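Local coordinates for hypothetical protein Atu0636 (PDB 2OZV) that is a predicted O-methyltransferase that probably transfers a methyl group from S-adenosylmethionine to a substrate not yet identified, at residues D42-V54 with V63-A76. Residues are numbered along the deposited sequence; the frame is centred on the assembly and turned at random. Where two conformers were deposited one is given.
Sequences DLGAGAGAAGMAV and VTLYERSQEMAEFA
Asp42 meets Leu65 because the aspartate's CG lies trans to its backbone N (chi1 -178°), while Leu65 turns CG beside its own backbone N (chi1 -54°). In the conformer given, Leu65 CD2 thereby reaches 3.5 Å from Asp42 OD2, and Leu65 CD1 rests 3.6 Å from Gly48 CA. The same carboxylate oxygen accepts from Gly51 N in the first turn of helix 49-57, the donor lying 36° out of the carboxylate plane; one side chain thus ties strand end to helix. Two nearly straight backbone bonds establish the parallel pairing, Asp42 N to Thr64 O and Tyr66 N to Asp42 O, both 2.9 Å. Gly51 CA also lies against the leucine, 3.8 Å from Leu65 CD2. Farther along, Ala47 CB sits in the plane of the Phe75 ring at its edge, 3.6 Å from Phe75 CD2, and also touches Met72 CE. A water accepts from Gly46 N and probably donates to Glu67 OE1 or Gly44 O, joining the acidic strand end to the glycine-rich turn. That turn, with Gly44, Gly46 and Ala49, matches the GxGxxA pattern and is consistent with the cofactor-binding loop of Rossmann-like methyltransferases. The contact closes the beta-alpha-beta unit 38-42, 49-57, 61-67: segments 49-54 and 63-67 run nearly antiparallel, axes 8.7 Å apart, helix 24-30 packs against the helix's alanines, and strands 116-121 and 92-96 flank the strand pair.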
# COMPACT_ATOMS: atom_id res chain seq x y z
N ASP B 42 -13.60 20.41 -4.49
CA ASP B 42 -13.73 19.10 -5.14
C ASP B 42 -13.13 19.28 -6.52
O ASP B 42 -13.69 20.00 -7.36
CB ASP B 42 -15.23 18.71 -5.18
CG ASP B 42 -15.50 17.33 -5.79
OD1 ASP B 42 -14.60 16.74 -6.40
OD2 ASP B 42 -16.69 16.91 -5.71
N LEU B 43 -11.96 18.68 -6.74
CA LEU B 43 -11.21 18.88 -7.99
C LEU B 43 -11.77 18.02 -9.09
O LEU B 43 -11.41 18.14 -10.27
CB LEU B 43 -9.71 18.65 -7.82
CG LEU B 43 -8.94 19.58 -6.88
CD1 LEU B 43 -7.44 19.35 -7.07
CD2 LEU B 43 -9.30 21.05 -7.09
N GLY B 44 -12.63 17.12 -8.64
CA GLY B 44 -13.76 16.60 -9.39
C GLY B 44 -13.52 15.85 -10.66
O GLY B 44 -13.42 16.43 -11.73
N ALA B 45 -13.41 14.54 -10.53
CA ALA B 45 -13.66 13.72 -11.69
C ALA B 45 -15.03 13.18 -11.38
O ALA B 45 -15.22 12.31 -10.52
CB ALA B 45 -12.63 12.63 -11.83
N GLY B 46 -16.01 13.77 -12.05
CA GLY B 46 -17.42 13.52 -11.80
C GLY B 46 -18.20 14.80 -11.98
O GLY B 46 -17.69 15.80 -12.52
N ALA B 47 -19.43 14.77 -11.52
CA ALA B 47 -20.35 15.86 -11.71
C ALA B 47 -20.69 16.42 -10.33
O ALA B 47 -21.83 16.81 -10.09
CB ALA B 47 -21.57 15.36 -12.35
N GLY B 48 -19.69 16.41 -9.46
CA GLY B 48 -19.82 16.89 -8.07
C GLY B 48 -20.49 16.00 -7.02
O GLY B 48 -20.81 16.49 -5.94
N ALA B 49 -20.68 14.72 -7.32
CA ALA B 49 -21.33 13.81 -6.38
C ALA B 49 -20.63 13.79 -5.01
O ALA B 49 -21.29 13.72 -3.98
CB ALA B 49 -21.42 12.40 -6.95
N ALA B 50 -19.30 13.81 -5.01
CA ALA B 50 -18.55 13.73 -3.72
C ALA B 50 -18.78 15.03 -2.93
O ALA B 50 -19.16 15.02 -1.74
CB ALA B 50 -17.06 13.51 -3.94
N GLY B 51 -18.53 16.17 -3.59
CA GLY B 51 -18.77 17.47 -2.92
C GLY B 51 -20.20 17.62 -2.43
O GLY B 51 -20.45 18.18 -1.34
N MSE B 52 -21.18 17.14 -3.21
CA MSE B 52 -22.57 17.18 -2.77
C MSE B 52 -22.80 16.32 -1.53
O MSE B 52 -23.52 16.73 -0.63
CB MSE B 52 -23.53 16.78 -3.90
CG MSE B 52 -23.43 17.77 -5.03
SE MSE B 52 -24.67 17.32 -6.51
CE MSE B 52 -23.63 18.24 -7.92
N ALA B 53 -22.19 15.14 -1.49
CA ALA B 53 -22.34 14.26 -0.33
C ALA B 53 -21.71 14.88 0.92
O ALA B 53 -22.25 14.72 2.03
CB ALA B 53 -21.75 12.88 -0.60
N VAL B 54 -20.59 15.59 0.76
CA VAL B 54 -19.98 16.32 1.87
C VAL B 54 -20.98 17.40 2.37
O VAL B 54 -21.29 17.48 3.56
CB VAL B 54 -18.67 17.01 1.47
CG1 VAL B 54 -18.17 17.86 2.65
CG2 VAL B 54 -17.59 15.98 1.08
N VAL B 63 -18.80 24.45 -0.26
CA VAL B 63 -18.14 23.59 -1.26
C VAL B 63 -17.96 24.27 -2.61
O VAL B 63 -18.90 24.91 -3.10
CB VAL B 63 -18.89 22.23 -1.43
CG1 VAL B 63 -18.25 21.35 -2.55
CG2 VAL B 63 -18.93 21.50 -0.08
N THR B 64 -16.77 24.12 -3.20
CA THR B 64 -16.52 24.60 -4.55
C THR B 64 -16.22 23.40 -5.42
O THR B 64 -15.27 22.65 -5.13
CB THR B 64 -15.35 25.61 -4.60
OG1 THR B 64 -15.64 26.69 -3.72
CG2 THR B 64 -15.17 26.22 -6.02
N LEU B 65 -17.01 23.22 -6.46
CA LEU B 65 -16.80 22.12 -7.41
C LEU B 65 -16.08 22.67 -8.63
O LEU B 65 -16.54 23.63 -9.26
CB LEU B 65 -18.13 21.46 -7.85
CG LEU B 65 -19.18 20.90 -6.86
CD1 LEU B 65 -20.44 20.39 -7.59
CD2 LEU B 65 -18.59 19.79 -5.94
N TYR B 66 -14.94 22.05 -8.98
CA TYR B 66 -14.21 22.46 -10.18
C TYR B 66 -14.38 21.48 -11.32
O TYR B 66 -14.17 20.27 -11.15
CB TYR B 66 -12.70 22.63 -9.88
CG TYR B 66 -12.42 23.81 -8.98
CD1 TYR B 66 -12.29 25.10 -9.51
CD2 TYR B 66 -12.24 23.62 -7.60
CE1 TYR B 66 -12.01 26.20 -8.68
CE2 TYR B 66 -11.95 24.73 -6.75
CZ TYR B 66 -11.83 26.00 -7.31
OH TYR B 66 -11.55 27.09 -6.52
N GLU B 67 -14.73 22.00 -12.49
CA GLU B 67 -14.88 21.21 -13.71
C GLU B 67 -14.02 21.83 -14.81
O GLU B 67 -14.00 23.06 -14.96
CB GLU B 67 -16.35 21.23 -14.18
CG GLU B 67 -17.37 20.71 -13.15
CD GLU B 67 -17.30 19.21 -12.94
OE1 GLU B 67 -16.43 18.53 -13.53
OE2 GLU B 67 -18.12 18.69 -12.17
N ARG B 68 -13.34 21.01 -15.60
CA ARG B 68 -12.55 21.59 -16.70
C ARG B 68 -13.44 22.15 -17.81
O ARG B 68 -13.24 23.28 -18.30
CB ARG B 68 -11.56 20.57 -17.29
CG ARG B 68 -10.30 21.18 -17.99
CD ARG B 68 -10.45 22.58 -18.58
NE ARG B 68 -9.39 22.83 -19.57
CZ ARG B 68 -9.30 23.91 -20.36
NH1 ARG B 68 -8.28 24.01 -21.21
NH2 ARG B 68 -10.22 24.87 -20.30
N SER B 69 -14.46 21.40 -18.20
CA SER B 69 -15.24 21.84 -19.36
C SER B 69 -16.53 22.56 -19.00
O SER B 69 -17.15 22.28 -17.97
CB SER B 69 -15.55 20.67 -20.31
OG SER B 69 -16.44 19.76 -19.70
N GLN B 70 -16.90 23.49 -19.87
CA GLN B 70 -18.19 24.15 -19.80
C GLN B 70 -19.35 23.14 -19.73
O GLN B 70 -20.27 23.31 -18.93
CB GLN B 70 -18.40 25.10 -20.97
CG GLN B 70 -19.67 25.91 -20.83
CD GLN B 70 -19.85 26.90 -21.95
OE1 GLN B 70 -18.89 27.27 -22.62
NE2 GLN B 70 -21.10 27.33 -22.16
N GLU B 71 -19.32 22.09 -20.55
CA GLU B 71 -20.40 21.09 -20.56
C GLU B 71 -20.53 20.44 -19.20
O GLU B 71 -21.65 20.31 -18.68
CB GLU B 71 -20.21 20.01 -21.62
CG GLU B 71 -20.36 20.51 -23.02
CD GLU B 71 -19.30 21.51 -23.38
OE1 GLU B 71 -18.16 21.40 -22.84
OE2 GLU B 71 -19.61 22.41 -24.18
N MSE B 72 -19.40 20.03 -18.63
CA MSE B 72 -19.46 19.39 -17.32
C MSE B 72 -19.95 20.33 -16.24
O MSE B 72 -20.69 19.91 -15.37
CB MSE B 72 -18.11 18.76 -16.91
CG MSE B 72 -17.96 17.41 -17.55
SE MSE B 72 -18.77 15.93 -16.54
CE MSE B 72 -20.07 16.81 -15.37
N ALA B 73 -19.53 21.59 -16.30
CA ALA B 73 -19.95 22.58 -15.30
C ALA B 73 -21.47 22.76 -15.39
O ALA B 73 -22.17 22.75 -14.37
CB ALA B 73 -19.23 23.91 -15.53
N GLU B 74 -21.95 22.91 -16.63
CA GLU B 74 -23.39 23.03 -16.93
C GLU B 74 -24.12 21.83 -16.32
O GLU B 74 -25.04 21.99 -15.50
CB GLU B 74 -23.62 23.12 -18.45
CG GLU B 74 -23.02 24.42 -19.04
CD GLU B 74 -23.32 24.67 -20.51
OE1 GLU B 74 -23.42 23.73 -21.33
OE2 GLU B 74 -23.44 25.86 -20.87
N PHE B 75 -23.66 20.63 -16.67
CA PHE B 75 -24.27 19.39 -16.19
C PHE B 75 -24.34 19.36 -14.65
O PHE B 75 -25.39 19.03 -14.08
CB PHE B 75 -23.51 18.16 -16.70
CG PHE B 75 -24.15 16.87 -16.30
CD1 PHE B 75 -25.21 16.34 -17.06
CD2 PHE B 75 -23.73 16.19 -15.17
CE1 PHE B 75 -25.82 15.13 -16.68
CE2 PHE B 75 -24.33 14.98 -14.79
CZ PHE B 75 -25.37 14.46 -15.54
N ALA B 76 -23.23 19.68 -13.99
CA ALA B 76 -23.20 19.73 -12.52
C ALA B 76 -24.22 20.73 -11.97
O ALA B 76 -24.95 20.43 -11.02
CB ALA B 76 -21.80 20.04 -12.04
O HOH W 1 -11.70 19.09 -12.64
O HOH W 2 -15.00 15.86 -14.22